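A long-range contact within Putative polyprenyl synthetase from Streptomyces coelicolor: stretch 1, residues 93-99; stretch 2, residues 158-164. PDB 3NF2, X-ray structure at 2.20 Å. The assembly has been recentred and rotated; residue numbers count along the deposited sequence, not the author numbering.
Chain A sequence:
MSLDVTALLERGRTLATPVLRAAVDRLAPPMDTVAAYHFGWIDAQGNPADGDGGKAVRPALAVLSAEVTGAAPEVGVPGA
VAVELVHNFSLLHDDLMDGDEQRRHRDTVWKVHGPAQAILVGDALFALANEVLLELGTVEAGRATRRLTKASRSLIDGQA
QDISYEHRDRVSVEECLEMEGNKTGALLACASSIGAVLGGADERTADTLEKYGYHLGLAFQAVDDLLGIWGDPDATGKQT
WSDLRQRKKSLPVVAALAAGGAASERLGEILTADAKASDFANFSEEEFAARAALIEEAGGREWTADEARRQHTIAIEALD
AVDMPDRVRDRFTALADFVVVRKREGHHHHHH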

ATOM      1  N   HIS A  93       0.167  -0.644  -9.172  1.00 36.78           N
ATOM      2  CA  HIS A  93      -0.652  -1.766  -8.747  1.00 42.51           C
ATOM      3  C   HIS A  93      -1.803  -2.070  -9.694  1.00 39.17           C
ATOM      4  O   HIS A  93      -2.039  -3.239 -10.005  1.00 38.89           O
ATOM      5  CB  HIS A  93      -1.177  -1.525  -7.331  1.00 37.55           C
ATOM      6  CG  HIS A  93      -0.130  -1.668  -6.274  1.00 32.23           C
ATOM      7  ND1 HIS A  93      -0.437  -1.723  -4.932  1.00 38.11           N
ATOM      8  CD2 HIS A  93       1.217  -1.787  -6.358  1.00 27.94           C
ATOM      9  CE1 HIS A  93       0.677  -1.856  -4.237  1.00 33.23           C
ATOM     10  NE2 HIS A  93       1.693  -1.895  -5.078  1.00 36.11           N
ATOM     11  N   ASP A  94      -2.516  -1.036 -10.151  1.00 38.21           N
ATOM     12  CA  ASP A  94      -3.620  -1.255 -11.102  1.00 41.50           C
ATOM     13  C   ASP A  94      -3.151  -1.911 -12.398  1.00 38.73           C
ATOM     14  O   ASP A  94      -3.810  -2.818 -12.890  1.00 43.28           O
ATOM     15  CB  ASP A  94      -4.399   0.024 -11.412  1.00 41.64           C
ATOM     16  CG  ASP A  94      -5.146   0.575 -10.207  1.00 47.94           C
ATOM     17  OD1 ASP A  94      -5.150  -0.071  -9.133  1.00 45.65           O
ATOM     18  OD2 ASP A  94      -5.713   1.683 -10.332  1.00 43.27           O
ATOM     19  N   ASP A  95      -2.008  -1.477 -12.922  1.00 41.96           N
ATOM     20  CA  ASP A  95      -1.456  -2.062 -14.152  1.00 45.44           C
ATOM     21  C   ASP A  95      -1.143  -3.542 -13.998  1.00 49.43           C
ATOM     22  O   ASP A  95      -1.366  -4.327 -14.926  1.00 53.07           O
ATOM     23  CB  ASP A  95      -0.200  -1.320 -14.610  1.00 46.33           C
ATOM     24  CG  ASP A  95      -0.507   0.034 -15.251  1.00 53.71           C
ATOM     25  OD1 ASP A  95      -1.682   0.314 -15.570  1.00 51.33           O
ATOM     26  OD2 ASP A  95       0.445   0.824 -15.441  1.00 58.92           O
ATOM     27  N   LEU A  96      -0.638  -3.918 -12.825  1.00 45.00           N
ATOM     28  CA  LEU A  96      -0.326  -5.306 -12.554  1.00 45.70           C
ATOM     29  C   LEU A  96      -1.606  -6.121 -12.421  1.00 49.76           C
ATOM     30  O   LEU A  96      -1.730  -7.197 -13.024  1.00 49.98           O
ATOM     31  CB  LEU A  96       0.540  -5.434 -11.300  1.00 43.76           C
ATOM     32  CG  LEU A  96       0.898  -6.856 -10.848  1.00 41.61           C
ATOM     33  CD1 LEU A  96       1.472  -7.748 -11.986  1.00 38.66           C
ATOM     34  CD2 LEU A  96       1.872  -6.765  -9.713  1.00 39.01           C
ATOM     35  N   MET A  97      -2.552  -5.592 -11.647  1.00 50.39           N
ATOM     36  CA  MET A  97      -3.852  -6.224 -11.442  1.00 48.32           C
ATOM     37  C   MET A  97      -4.617  -6.401 -12.760  1.00 51.87           C
ATOM     38  O   MET A  97      -5.306  -7.398 -12.948  1.00 55.03           O
ATOM     39  CB  MET A  97      -4.693  -5.407 -10.451  1.00 48.05           C
ATOM     40  CG  MET A  97      -4.248  -5.525  -9.000  1.00 42.52           C
ATOM     41  SD  MET A  97      -5.375  -4.735  -7.843  1.00 33.23           S
ATOM     42  CE  MET A  97      -4.598  -3.162  -7.615  1.00 33.16           C
ATOM     43  N   ASP A  98      -4.487  -5.431 -13.665  1.00 50.12           N
ATOM     44  CA  ASP A  98      -5.217  -5.440 -14.934  1.00 50.32           C
ATOM     45  C   ASP A  98      -4.478  -6.226 -16.020  1.00 50.89           C
ATOM     46  O   ASP A  98      -5.045  -6.533 -17.066  1.00 55.03           O
ATOM     47  CB  ASP A  98      -5.482  -4.004 -15.424  1.00 44.97           C
ATOM     48  CG  ASP A  98      -6.427  -3.227 -14.511  1.00 49.00           C
ATOM     49  OD1 ASP A  98      -7.007  -3.823 -13.567  1.00 41.53           O
ATOM     50  OD2 ASP A  98      -6.599  -2.003 -14.745  1.00 52.07           O
ATOM     51  N   GLY A  99      -3.214  -6.538 -15.776  1.00 53.59           N
ATOM     52  CA  GLY A  99      -2.407  -7.260 -16.746  1.00 57.42           C
ATOM     53  C   GLY A  99      -2.019  -6.414 -17.947  1.00 59.38           C
ATOM     54  O   GLY A  99      -1.688  -6.954 -19.004  1.00 61.42           O
ATOM     55  N   GLY A 158     -12.502   1.917  -5.914  1.00 34.10           N
ATOM     56  CA  GLY A 158     -12.788   2.039  -7.338  1.00 35.00           C
ATOM     57  C   GLY A 158     -12.219   0.885  -8.125  1.00 34.33           C
ATOM     58  O   GLY A 158     -12.876   0.356  -9.017  1.00 33.66           O
ATOM     59  N   GLN A 159     -10.996   0.506  -7.771  1.00 28.98           N
ATOM     60  CA  GLN A 159     -10.346  -0.673  -8.317  1.00 34.95           C
ATOM     61  C   GLN A 159     -11.054  -1.989  -7.947  1.00 36.71           C
ATOM     62  O   GLN A 159     -11.157  -2.885  -8.789  1.00 39.43           O
ATOM     63  CB  GLN A 159      -8.865  -0.691  -7.910  1.00 32.01           C
ATOM     64  CG  GLN A 159      -8.056  -1.819  -8.529  1.00 39.50           C
ATOM     65  CD  GLN A 159      -7.999  -1.760 -10.045  1.00 45.62           C
ATOM     66  OE1 GLN A 159      -8.241  -0.712 -10.651  1.00 42.69           O
ATOM     67  NE2 GLN A 159      -7.668  -2.893 -10.667  1.00 40.48           N
ATOM     68  N   ALA A 160     -11.555  -2.096  -6.713  1.00 36.62           N
ATOM     69  CA  ALA A 160     -12.378  -3.246  -6.305  1.00 36.93           C
ATOM     70  C   ALA A 160     -13.633  -3.345  -7.155  1.00 44.01           C
ATOM     71  O   ALA A 160     -14.008  -4.435  -7.605  1.00 44.14           O
ATOM     72  CB  ALA A 160     -12.758  -3.165  -4.817  1.00 32.96           C
ATOM     73  N   GLN A 161     -14.269  -2.197  -7.379  1.00 40.62           N
ATOM     74  CA  GLN A 161     -15.421  -2.114  -8.263  1.00 40.05           C
ATOM     75  C   GLN A 161     -15.049  -2.563  -9.680  1.00 39.28           C
ATOM     76  O   GLN A 161     -15.772  -3.350 -10.293  1.00 39.38           O
ATOM     77  CB  GLN A 161     -16.016  -0.696  -8.234  1.00 37.78           C
ATOM     78  CG  GLN A 161     -16.813  -0.431  -6.954  1.00 33.29           C
ATOM     79  CD  GLN A 161     -16.903   1.042  -6.525  1.00 49.59           C
ATOM     80  OE1 GLN A 161     -16.463   1.957  -7.229  1.00 43.47           O
ATOM     81  NE2 GLN A 161     -17.487   1.266  -5.349  1.00 36.94           N
ATOM     82  N   ASP A 162     -13.908  -2.096 -10.174  1.00 38.62           N
ATOM     83  CA  ASP A 162     -13.442  -2.473 -11.514  1.00 45.88           C
ATOM     84  C   ASP A 162     -13.321  -3.992 -11.649  1.00 48.16           C
ATOM     85  O   ASP A 162     -13.920  -4.581 -12.545  1.00 53.05           O
ATOM     86  CB  ASP A 162     -12.120  -1.790 -11.850  1.00 39.01           C
ATOM     87  CG  ASP A 162     -11.763  -1.918 -13.314  1.00 50.95           C
ATOM     88  OD1 ASP A 162     -11.923  -0.925 -14.047  1.00 54.99           O
ATOM     89  OD2 ASP A 162     -11.337  -3.012 -13.746  1.00 62.64           O
ATOM     90  N   ILE A 163     -12.574  -4.609 -10.733  1.00 53.12           N
ATOM     91  CA  ILE A 163     -12.442  -6.067 -10.652  1.00 54.54           C
ATOM     92  C   ILE A 163     -13.805  -6.789 -10.499  1.00 53.60           C
ATOM     93  O   ILE A 163     -14.060  -7.795 -11.162  1.00 50.20           O
ATOM     94  CB  ILE A 163     -11.453  -6.475  -9.519  1.00 52.81           C
ATOM     95  CG1 ILE A 163     -10.068  -5.886  -9.790  1.00 55.78           C
ATOM     96  CG2 ILE A 163     -11.357  -7.997  -9.380  1.00 52.68           C
ATOM     97  CD1 ILE A 163      -9.115  -5.970  -8.613  1.00 60.46           C
ATOM     98  N   SER A 164     -14.673  -6.248  -9.650  1.00 48.27           N
ATOM     99  CA  SER A 164     -16.002  -6.801  -9.400  1.00 53.56           C
ATOM    100  C   SER A 164     -16.917  -6.805 -10.629  1.00 55.56           C
ATOM    101  O   SER A 164     -17.831  -7.624 -10.710  1.00 56.66           O
ATOM    102  CB  SER A 164     -16.679  -6.035  -8.259  1.00 54.80           C
ATOM    103  OG  SER A 164     -17.884  -6.651  -7.869  1.00 65.54           O
TER

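Both stretches are helical, and their axes run nearly parallel, with 11° between their N-to-C directions and a closest approach of 11.7 Å. At that spacing the backbones do not touch, and side chains must bridge the gap. The register repeats after about one turn: Asp 94 CA lies 7.3 Å from Gln 159 CA, and Asp 98 CA lies 8.4 Å from Ile 163 CA. Within each helix the i-to-i+4 pattern holds, as in Asp 98 N to Asp 94 O (2.8 Å) and Ile 163 N to Gln 159 O (3.0 Å). Gly 99 is the first residue to leave helical phi/psi; its phi of 72° and the bond from Gly 99 N to Leu 96 O (3.2 Å) belong to a Schellman motif; positive phi favours glycine.

Gln 159 is the centre of the contact, giving up 80 Å² of the 205 Å² buried in total. Its CA-to-CB bond points toward the first helix, and chi1 t with chi2 p brings the amide within reach of the carboxylates of Asp 94 and Asp 98. Gln 159 NE2 donates to Asp 98 OD1 at 3.1 Å, with an N-H...O angle of 153°, the one hydrogen bond across the stretches. The other end of the amide meets Asp 94: Gln 159 OE1 stands 3.5 Å from Asp 94 OD2, but both atoms are acceptors, so proximity here is not bonding. Asp 94 OD2 finds its hydrogen bond elsewhere in the structure.

Met 97 supplies the apolar part. Its CB also points toward the partner helix, and Met 97 CE packs 3.8 Å from Gln 159 CG, using the aliphatic portion of the glutamine. Met 97 SD lies 4.0 Å from Ile 163 CD1, a van der Waals contact.

One pairing is unfavourable in charge: Asp 98 OD1 and Asp 162 OD2 are 4.4 Å apart.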